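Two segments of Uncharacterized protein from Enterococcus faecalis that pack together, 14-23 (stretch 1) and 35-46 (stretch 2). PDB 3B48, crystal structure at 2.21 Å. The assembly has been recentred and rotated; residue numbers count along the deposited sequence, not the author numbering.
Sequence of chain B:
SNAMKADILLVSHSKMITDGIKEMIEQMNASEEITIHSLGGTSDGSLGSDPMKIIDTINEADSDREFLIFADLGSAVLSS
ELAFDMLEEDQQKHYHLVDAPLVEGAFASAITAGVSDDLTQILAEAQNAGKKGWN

Stretch 1 (14-23) SKMITDGIKE
Stretch 2 (35-46) TIHSLGGTSDGS

How do the two stretches lie against each other? Residues 15-23 form a helix that continues later in the chain, and the segment through Thr35 to Ser38 is extended strand running nearly antiparallel to it, at 160°, with axes approaching to 7.7 Å. Ser14 caps the helix: Ile17 N donates to Ser14 OG at 3.0 Å. The register, measured between CA atoms, pairs Lys15 with Gly40 (4.0 Å), Thr18 with Ser38 (4.9 Å) and Lys22 with Ile36 (6.2 Å), so the backbones converge toward the start of the helix. Together they bury 465 Å².

Why is Ser38 the centre? It covers the most surface, 80 Å², and its CB points toward the helix. With chi1 at t (174°), Ser38 OG donates to Asp19 OD1 at 2.7 Å and lies 2.5 Å from Thr18 OG1, a hydrogen bond whose proton is not settled. Asp19 points away at CB, yet its m rotamer (chi1 -73°) brings the carboxylate back within reach. Thr18 has chi1 p (65°), and Gly40 N donates to Thr18 OG1 at 3.0 Å.

What does Lys22 add? Its CB points toward the strand, and chi1 to chi3 are all t before chi4 turns to p (74°). The extended chain passes Ile36, with Lys22 CB 3.9 Å from Ile36 CG2, and Lys22 NZ donates to Ile36 O at 3.2 Å. Ile36 (chi1 m, chi2 m) is buried, its CB toward the helix but its end leading away.

Why glycine where the backbones are closest? Gly40 (phi/psi -73/152) puts its CA 3.7 Å from Ser14 O; an ideal CB would sit 2.3 Å from Ser14 O and 2.7 Å from Thr18 OG1, both clashes. Gly41 (92/168) has backbone angles that themselves call for glycine. Lys15 CB packs 3.4 Å from Gly40 O, while Lys15 NZ forms a salt bridge with Asp19 OD1 at 3.4 Å.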

# COMPACT_ATOMS: atom_id res chain seq x y z
N SER B 14 1.87 -2.09 10.54
CA SER B 14 1.05 -0.94 10.95
C SER B 14 -0.41 -1.33 10.91
O SER B 14 -0.92 -1.72 9.85
CB SER B 14 1.33 0.26 10.01
OG SER B 14 0.43 1.35 10.15
N LYS B 15 -1.06 -1.22 12.07
CA LYS B 15 -2.51 -1.36 12.18
C LYS B 15 -3.17 -0.14 11.54
O LYS B 15 -4.26 -0.25 10.97
CB LYS B 15 -2.95 -1.53 13.65
CG LYS B 15 -4.50 -1.67 13.81
CD LYS B 15 -4.92 -2.10 15.24
CE LYS B 15 -6.39 -1.74 15.59
NZ LYS B 15 -7.41 -2.62 14.91
N MSE B 16 -2.51 1.01 11.60
CA MSE B 16 -3.01 2.18 10.88
C MSE B 16 -3.20 1.93 9.38
O MSE B 16 -4.24 2.32 8.79
CB MSE B 16 -2.11 3.38 11.08
CG MSE B 16 -2.53 4.31 12.14
SE MSE B 16 -1.61 6.00 11.79
CE MSE B 16 -3.20 7.11 11.36
N ILE B 17 -2.20 1.31 8.76
CA ILE B 17 -2.25 0.99 7.32
C ILE B 17 -3.44 0.05 7.01
O ILE B 17 -4.30 0.39 6.19
CB ILE B 17 -0.90 0.42 6.75
CG1 ILE B 17 0.19 1.48 6.80
CG2 ILE B 17 -1.10 -0.12 5.35
CD1 ILE B 17 1.59 1.01 6.37
N THR B 18 -3.50 -1.11 7.67
CA THR B 18 -4.55 -2.08 7.36
C THR B 18 -5.97 -1.60 7.69
O THR B 18 -6.92 -2.00 7.00
CB THR B 18 -4.29 -3.46 8.03
OG1 THR B 18 -4.34 -3.34 9.45
CG2 THR B 18 -2.92 -4.00 7.65
N ASP B 19 -6.14 -0.82 8.77
CA ASP B 19 -7.44 -0.23 9.08
C ASP B 19 -7.78 0.79 7.97
O ASP B 19 -8.90 0.85 7.50
CB ASP B 19 -7.42 0.55 10.42
CG ASP B 19 -7.38 -0.33 11.66
OD1 ASP B 19 -7.80 -1.49 11.68
OD2 ASP B 19 -6.95 0.20 12.69
N GLY B 20 -6.80 1.60 7.60
CA GLY B 20 -6.97 2.61 6.56
C GLY B 20 -7.37 2.02 5.23
O GLY B 20 -8.26 2.56 4.54
N ILE B 21 -6.73 0.92 4.85
CA ILE B 21 -7.07 0.21 3.60
C ILE B 21 -8.52 -0.29 3.64
O ILE B 21 -9.28 -0.08 2.70
CB ILE B 21 -6.19 -1.02 3.37
CG1 ILE B 21 -4.73 -0.64 3.11
CG2 ILE B 21 -6.70 -1.86 2.20
CD1 ILE B 21 -3.86 -1.90 3.03
N LYS B 22 -8.89 -0.94 4.75
CA LYS B 22 -10.21 -1.53 4.92
C LYS B 22 -11.31 -0.47 4.85
O LYS B 22 -12.28 -0.58 4.09
CB LYS B 22 -10.28 -2.33 6.22
CG LYS B 22 -11.71 -2.64 6.73
CD LYS B 22 -11.65 -3.70 7.83
CE LYS B 22 -12.98 -3.91 8.52
NZ LYS B 22 -13.96 -4.66 7.69
N GLU B 23 -11.12 0.57 5.64
CA GLU B 23 -11.99 1.74 5.64
C GLU B 23 -12.12 2.39 4.25
O GLU B 23 -13.23 2.70 3.83
CB GLU B 23 -11.50 2.71 6.72
CG GLU B 23 -11.55 4.21 6.43
CD GLU B 23 -10.98 5.02 7.59
OE1 GLU B 23 -11.12 4.55 8.75
OE2 GLU B 23 -10.39 6.11 7.35
N THR B 35 -15.21 -9.98 2.21
CA THR B 35 -14.90 -9.60 3.60
C THR B 35 -13.42 -9.21 3.71
O THR B 35 -12.56 -9.91 3.19
CB THR B 35 -15.32 -10.68 4.59
OG1 THR B 35 -16.72 -10.95 4.39
CG2 THR B 35 -15.15 -10.20 6.07
N ILE B 36 -13.15 -8.06 4.33
CA ILE B 36 -11.78 -7.55 4.55
C ILE B 36 -11.47 -7.64 6.04
O ILE B 36 -12.26 -7.21 6.85
CB ILE B 36 -11.62 -6.05 4.13
CG1 ILE B 36 -12.18 -5.77 2.73
CG2 ILE B 36 -10.18 -5.61 4.20
CD1 ILE B 36 -11.64 -6.65 1.64
N HIS B 37 -10.30 -8.17 6.38
CA HIS B 37 -9.85 -8.24 7.77
C HIS B 37 -8.62 -7.32 7.93
O HIS B 37 -7.65 -7.46 7.18
CB HIS B 37 -9.50 -9.69 8.15
CG HIS B 37 -10.64 -10.65 7.97
ND1 HIS B 37 -11.51 -10.98 8.99
CD2 HIS B 37 -11.07 -11.34 6.89
CE1 HIS B 37 -12.40 -11.84 8.56
NE2 HIS B 37 -12.17 -12.07 7.28
N SER B 38 -8.69 -6.35 8.85
CA SER B 38 -7.53 -5.55 9.18
C SER B 38 -6.66 -6.31 10.18
O SER B 38 -7.01 -6.43 11.37
CB SER B 38 -7.93 -4.17 9.75
OG SER B 38 -6.77 -3.47 10.17
N LEU B 39 -5.53 -6.83 9.70
CA LEU B 39 -4.67 -7.65 10.56
C LEU B 39 -3.27 -7.10 10.82
O LEU B 39 -2.36 -7.84 11.17
CB LEU B 39 -4.62 -9.12 10.07
CG LEU B 39 -5.96 -9.84 9.80
CD1 LEU B 39 -5.68 -11.20 9.27
CD2 LEU B 39 -6.87 -9.93 11.04
N GLY B 40 -3.12 -5.79 10.68
CA GLY B 40 -1.86 -5.13 11.02
C GLY B 40 -1.58 -5.01 12.52
O GLY B 40 -2.49 -4.91 13.34
N GLY B 41 -0.29 -4.97 12.86
CA GLY B 41 0.10 -4.75 14.23
C GLY B 41 0.28 -6.03 15.01
O GLY B 41 -0.08 -7.12 14.56
N THR B 42 0.88 -5.91 16.18
CA THR B 42 0.93 -7.02 17.09
C THR B 42 -0.39 -7.11 17.85
O THR B 42 -1.27 -6.27 17.68
CB THR B 42 2.09 -6.88 18.08
OG1 THR B 42 1.77 -5.85 19.03
CG2 THR B 42 3.40 -6.55 17.33
N SER B 43 -0.51 -8.14 18.68
CA SER B 43 -1.70 -8.40 19.50
C SER B 43 -2.24 -7.19 20.29
O SER B 43 -3.35 -7.23 20.81
CB SER B 43 -1.40 -9.55 20.49
OG SER B 43 -0.40 -9.16 21.41
N ASP B 44 -1.44 -6.12 20.39
CA ASP B 44 -1.82 -4.94 21.18
C ASP B 44 -1.74 -3.61 20.42
O ASP B 44 -1.74 -2.53 21.04
CB ASP B 44 -1.01 -4.88 22.49
CG ASP B 44 0.47 -4.55 22.27
OD1 ASP B 44 0.98 -4.63 21.12
OD2 ASP B 44 1.14 -4.20 23.26
N GLY B 45 -1.65 -3.70 19.09
CA GLY B 45 -1.56 -2.51 18.24
C GLY B 45 -0.17 -2.02 17.89
O GLY B 45 -0.02 -1.18 17.01
N SER B 46 0.85 -2.54 18.57
CA SER B 46 2.25 -2.18 18.30
C SER B 46 2.68 -2.44 16.87
O SER B 46 2.08 -3.28 16.20
CB SER B 46 3.19 -2.95 19.23
OG SER B 46 3.28 -2.30 20.47